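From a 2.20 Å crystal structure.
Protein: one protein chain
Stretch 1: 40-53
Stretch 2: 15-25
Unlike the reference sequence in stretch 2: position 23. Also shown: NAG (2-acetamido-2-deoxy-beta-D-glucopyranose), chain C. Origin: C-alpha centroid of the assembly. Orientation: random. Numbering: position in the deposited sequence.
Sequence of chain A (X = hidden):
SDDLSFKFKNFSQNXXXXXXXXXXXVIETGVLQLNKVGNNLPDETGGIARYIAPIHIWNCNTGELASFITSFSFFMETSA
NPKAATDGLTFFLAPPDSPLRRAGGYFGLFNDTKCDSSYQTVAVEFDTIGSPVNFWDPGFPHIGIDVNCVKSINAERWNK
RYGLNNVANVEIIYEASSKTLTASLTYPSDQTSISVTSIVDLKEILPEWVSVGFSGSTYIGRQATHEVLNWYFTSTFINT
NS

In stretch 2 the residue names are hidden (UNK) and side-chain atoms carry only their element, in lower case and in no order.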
# COMPACT_ATOMS: atom_id res chain seq x y z
N ASN A 40 -16.06 -26.42 16.24
CA ASN A 40 -17.08 -26.11 15.24
C ASN A 40 -16.39 -25.62 13.94
O ASN A 40 -16.84 -24.63 13.32
CB ASN A 40 -17.98 -25.01 15.77
CG ASN A 40 -17.20 -23.76 16.12
OD1 ASN A 40 -16.03 -23.84 16.53
ND2 ASN A 40 -17.83 -22.60 15.95
N LEU A 41 -15.30 -26.29 13.54
CA LEU A 41 -14.55 -25.92 12.33
C LEU A 41 -14.31 -27.18 11.52
O LEU A 41 -14.44 -28.27 12.05
CB LEU A 41 -13.17 -25.37 12.72
CG LEU A 41 -13.06 -24.06 13.51
CD1 LEU A 41 -11.64 -23.92 14.00
CD2 LEU A 41 -13.51 -22.84 12.68
N PRO A 42 -14.00 -27.04 10.22
CA PRO A 42 -13.74 -28.21 9.35
C PRO A 42 -12.50 -28.94 9.90
O PRO A 42 -11.73 -28.33 10.64
CB PRO A 42 -13.37 -27.57 8.01
CG PRO A 42 -14.00 -26.22 8.06
CD PRO A 42 -13.89 -25.77 9.48
N ASP A 43 -12.27 -30.20 9.51
CA ASP A 43 -11.11 -30.97 9.99
C ASP A 43 -9.80 -30.24 9.68
O ASP A 43 -8.91 -30.14 10.53
CB ASP A 43 -11.07 -32.37 9.35
CG ASP A 43 -12.11 -33.33 9.94
OD1 ASP A 43 -12.21 -34.48 9.47
OD2 ASP A 43 -12.84 -32.94 10.88
N GLU A 44 -9.66 -29.80 8.43
CA GLU A 44 -8.48 -29.06 7.97
C GLU A 44 -8.95 -27.61 7.98
O GLU A 44 -9.80 -27.23 7.17
CB GLU A 44 -8.06 -29.53 6.57
CG GLU A 44 -7.50 -30.95 6.58
CD GLU A 44 -7.12 -31.50 5.21
OE1 GLU A 44 -5.93 -31.51 4.85
OE2 GLU A 44 -8.02 -31.98 4.50
N THR A 45 -8.41 -26.79 8.88
CA THR A 45 -8.83 -25.40 8.94
C THR A 45 -7.64 -24.41 8.92
O THR A 45 -6.53 -24.77 9.32
CB THR A 45 -9.73 -25.19 10.20
OG1 THR A 45 -10.26 -23.86 10.21
CG2 THR A 45 -8.96 -25.44 11.47
N GLY A 46 -7.88 -23.20 8.42
CA GLY A 46 -6.81 -22.20 8.35
C GLY A 46 -7.24 -20.81 7.88
O GLY A 46 -8.44 -20.57 7.66
N GLY A 47 -6.27 -19.89 7.74
CA GLY A 47 -6.58 -18.53 7.29
C GLY A 47 -5.41 -17.88 6.58
O GLY A 47 -4.31 -18.41 6.64
N ILE A 48 -5.65 -16.76 5.89
CA ILE A 48 -4.63 -16.00 5.16
C ILE A 48 -4.84 -14.48 5.32
O ILE A 48 -5.97 -14.00 5.35
CB ILE A 48 -4.70 -16.31 3.62
CG1 ILE A 48 -4.18 -17.72 3.31
CG2 ILE A 48 -3.94 -15.25 2.81
CD1 ILE A 48 -4.30 -18.10 1.82
N ALA A 49 -3.75 -13.73 5.39
CA ALA A 49 -3.83 -12.28 5.54
C ALA A 49 -2.72 -11.66 4.68
O ALA A 49 -1.56 -12.05 4.79
CB ALA A 49 -3.68 -11.87 7.00
N ARG A 50 -3.07 -10.69 3.84
CA ARG A 50 -2.09 -10.04 2.97
C ARG A 50 -2.23 -8.55 3.02
O ARG A 50 -3.33 -8.05 3.29
CB ARG A 50 -2.34 -10.41 1.50
CG ARG A 50 -2.81 -11.81 1.23
CD ARG A 50 -3.06 -12.05 -0.25
NE ARG A 50 -3.80 -13.29 -0.46
CZ ARG A 50 -3.62 -14.12 -1.49
NH1 ARG A 50 -2.71 -13.84 -2.42
NH2 ARG A 50 -4.35 -15.22 -1.58
N TYR A 51 -1.15 -7.83 2.74
CA TYR A 51 -1.21 -6.36 2.73
C TYR A 51 -2.09 -6.11 1.48
O TYR A 51 -1.96 -6.81 0.46
CB TYR A 51 0.19 -5.71 2.58
CG TYR A 51 0.16 -4.19 2.68
CD1 TYR A 51 0.59 -3.41 1.61
CD2 TYR A 51 -0.32 -3.54 3.83
CE1 TYR A 51 0.53 -2.02 1.68
CE2 TYR A 51 -0.38 -2.13 3.90
CZ TYR A 51 0.06 -1.38 2.82
OH TYR A 51 0.04 0.01 2.84
N ILE A 52 -2.97 -5.11 1.56
CA ILE A 52 -3.88 -4.81 0.46
C ILE A 52 -3.32 -4.38 -0.91
O ILE A 52 -3.92 -4.67 -1.94
CB ILE A 52 -5.02 -3.87 0.96
CG1 ILE A 52 -6.22 -3.96 0.02
CG2 ILE A 52 -4.54 -2.43 1.08
CD1 ILE A 52 -7.39 -3.10 0.47
N ALA A 53 -2.16 -3.73 -0.93
CA ALA A 53 -1.55 -3.29 -2.18
C ALA A 53 -0.53 -4.29 -2.75
O ALA A 53 0.31 -4.79 -2.00
CB ALA A 53 -0.85 -1.95 -1.96
N UNK A 15 -9.04 -2.00 11.01
CA UNK A 15 -8.05 -1.64 10.01
C UNK A 15 -8.62 -1.81 8.62
O UNK A 15 -9.49 -2.65 8.41
N UNK A 16 -8.12 -1.04 7.67
CA UNK A 16 -8.61 -1.14 6.30
C UNK A 16 -7.53 -1.53 5.30
O UNK A 16 -7.81 -1.60 4.11
c UNK A 16 -10.11 0.92 6.85
c UNK A 16 -12.43 0.93 7.86
n UNK A 16 -12.83 2.11 7.03
c UNK A 16 -9.18 0.22 5.86
c UNK A 16 -11.38 0.11 7.12
N UNK A 17 -6.31 -1.80 5.77
CA UNK A 17 -5.24 -2.16 4.86
C UNK A 17 -4.76 -3.62 4.76
O UNK A 17 -3.68 -3.87 4.21
c UNK A 17 -4.05 -1.22 5.05
o UNK A 17 -3.99 -2.02 7.31
o UNK A 17 -2.45 -0.58 6.69
c UNK A 17 -3.46 -1.28 6.45
N UNK A 18 -5.54 -4.57 5.30
CA UNK A 18 -5.19 -6.00 5.26
C UNK A 18 -6.37 -6.67 4.58
O UNK A 18 -7.51 -6.23 4.73
c UNK A 18 -3.88 -6.73 8.83
c UNK A 18 -3.89 -6.09 7.46
c UNK A 18 -2.62 -6.35 6.72
c UNK A 18 -5.05 -6.61 6.64
N UNK A 19 -6.10 -7.72 3.83
CA UNK A 19 -7.14 -8.47 3.13
C UNK A 19 -7.17 -9.86 3.79
O UNK A 19 -6.12 -10.48 3.99
o UNK A 19 -7.66 -9.31 0.91
c UNK A 19 -6.75 -8.54 1.65
N UNK A 20 -8.36 -10.36 4.16
CA UNK A 20 -8.43 -11.67 4.80
C UNK A 20 -9.16 -12.74 4.01
O UNK A 20 -10.12 -12.44 3.29
c UNK A 20 -6.98 -9.96 8.74
c UNK A 20 -7.47 -8.66 8.73
c UNK A 20 -7.56 -10.91 7.91
c UNK A 20 -9.17 -11.59 6.15
c UNK A 20 -9.10 -9.28 7.08
c UNK A 20 -8.61 -10.59 7.08
c UNK A 20 -8.54 -8.32 7.90
N UNK A 21 -8.77 -14.00 4.25
CA UNK A 21 -9.37 -15.18 3.60
C UNK A 21 -9.39 -16.29 4.64
O UNK A 21 -8.45 -16.40 5.45
c UNK A 21 -8.56 -15.65 2.40
c UNK A 21 -7.71 -15.26 0.10
c UNK A 21 -8.74 -14.87 1.13
n UNK A 21 -6.45 -15.12 0.46
o UNK A 21 -8.04 -15.69 -0.99
N UNK A 22 -10.42 -17.13 4.62
CA UNK A 22 -10.49 -18.21 5.59
C UNK A 22 -10.80 -17.69 6.97
O UNK A 22 -11.50 -16.67 7.11
N UNK A 23 -10.20 -18.27 8.00
CA UNK A 23 -10.48 -17.82 9.34
C UNK A 23 -9.43 -17.00 10.07
O UNK A 23 -9.18 -17.22 11.25
o UNK A 23 -13.32 -18.64 9.92
n UNK A 23 -12.53 -20.63 9.20
c UNK A 23 -10.97 -19.00 10.19
c UNK A 23 -12.38 -19.44 9.78
N UNK A 24 -8.81 -16.05 9.37
CA UNK A 24 -7.77 -15.18 9.96
C UNK A 24 -8.42 -13.82 10.31
O UNK A 24 -9.40 -13.43 9.68
c UNK A 24 -6.63 -14.98 8.97
N UNK A 25 -7.90 -13.11 11.32
CA UNK A 25 -8.48 -11.80 11.69
C UNK A 25 -7.70 -11.16 12.80
O UNK A 25 -6.89 -11.82 13.45
o UNK A 25 -9.98 -12.67 13.41
c UNK A 25 -9.92 -11.95 12.17
C1 NAG C . -13.79 -20.95 8.53
C2 NAG C . -13.63 -22.19 7.63
C3 NAG C . -14.98 -22.45 6.94
C4 NAG C . -16.10 -22.64 7.99
C5 NAG C . -16.12 -21.42 8.94
C6 NAG C . -17.06 -21.62 10.13
C7 NAG C . -11.34 -22.48 6.85
C8 NAG C . -10.36 -22.25 5.71
N2 NAG C . -12.59 -22.03 6.63
O3 NAG C . -14.87 -23.63 6.11
O4 NAG C . -17.39 -22.75 7.33
O5 NAG C . -14.81 -21.18 9.51
O6 NAG C . -16.85 -22.89 10.74
O7 NAG C . -10.98 -22.99 7.91
O HOH W 1 -1.38 1.21 4.78
O HOH W 2 -5.87 -12.57 1.80

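Position 15 has no side-chain atoms and touches nothing on stretch 1; it is Gly15. Position 16 carries four carbons in a row ending in nitrogen, the unbranched chain of a lysine. The end of Lys16 leads away from stretch 1, although its backbone O lies 4.0 Å from Ile52 CD1.

At position 17 two carbons end in two oxygens. Carboxylate and the amide of asparagine differ by one element, and two oxygens make this Asp17. Its O accepts a hydrogen bond from Ile52 N (3.0 Å, 159°), and a water links OD1 of Asp17 (2.8 Å) to OH of Tyr51 (2.7 Å), donating to the first and accepting from the second.

Position 18 has four carbons forked at the second, hence Leu18; its CD2 reaches to 4.2 Å from Tyr51 CA. Position 19, one carbon then one oxygen, is Ser19. Its backbone pairs with Arg50 in both directions: Ser19 N to Arg50 O is 2.8 Å, Arg50 N to Ser19 O 3.1 Å.

One carbon followed by a six-carbon ring without oxygen identifies position 20 as Phe20. CD2 of Phe20 lies 4.1 Å from Ala49 CB, an apolar contact on the sheet face they share.

Position 21 shows three carbons, the last bearing one oxygen and one nitrogen: Gln21. Its backbone hydrogen-bonds Ile48 twice, Gln21 N to Ile48 O at 3.0 Å and Ile48 N to Gln21 O at 2.9 Å. The amide is probably turned over in the model, so its contact with Arg50 is left unassigned.

Position 22 lacks side-chain atoms and is Gly22. Its phi of 72° favours glycine, and an ideal CB would stand 2.7 Å from Gly46 O, a clash.

Position 23 has two carbons, the second carrying oxygen and nitrogen; the nitrogen is bonded to NAG C1 at 1.5 Å. This is glycosylated Asn23, which differs from the reference sequence. Asn23 N donates to Gly46 O (2.9 Å, 174°). Position 24 has one carbon, 3.7 Å from Ile48 N, and is Ala24. Position 25, one carbon and one oxygen, is Ser25, out of contact.

The contact is an antiparallel strand pairing, with axes at 160° and 723 Å² buried. Six backbone hydrogen bonds hold the register, from Ile52 with Asp17 to Gly46 with Asn23. Near Gly46 the sugar adds a further tie: NAG O7 accepts from Thr45 OG1 (2.6 Å) and Gly46 N (3.1 Å), so the glycan on one stretch binds the other.

Stretch 2, residues 15-25: GKDLSFQGNAS
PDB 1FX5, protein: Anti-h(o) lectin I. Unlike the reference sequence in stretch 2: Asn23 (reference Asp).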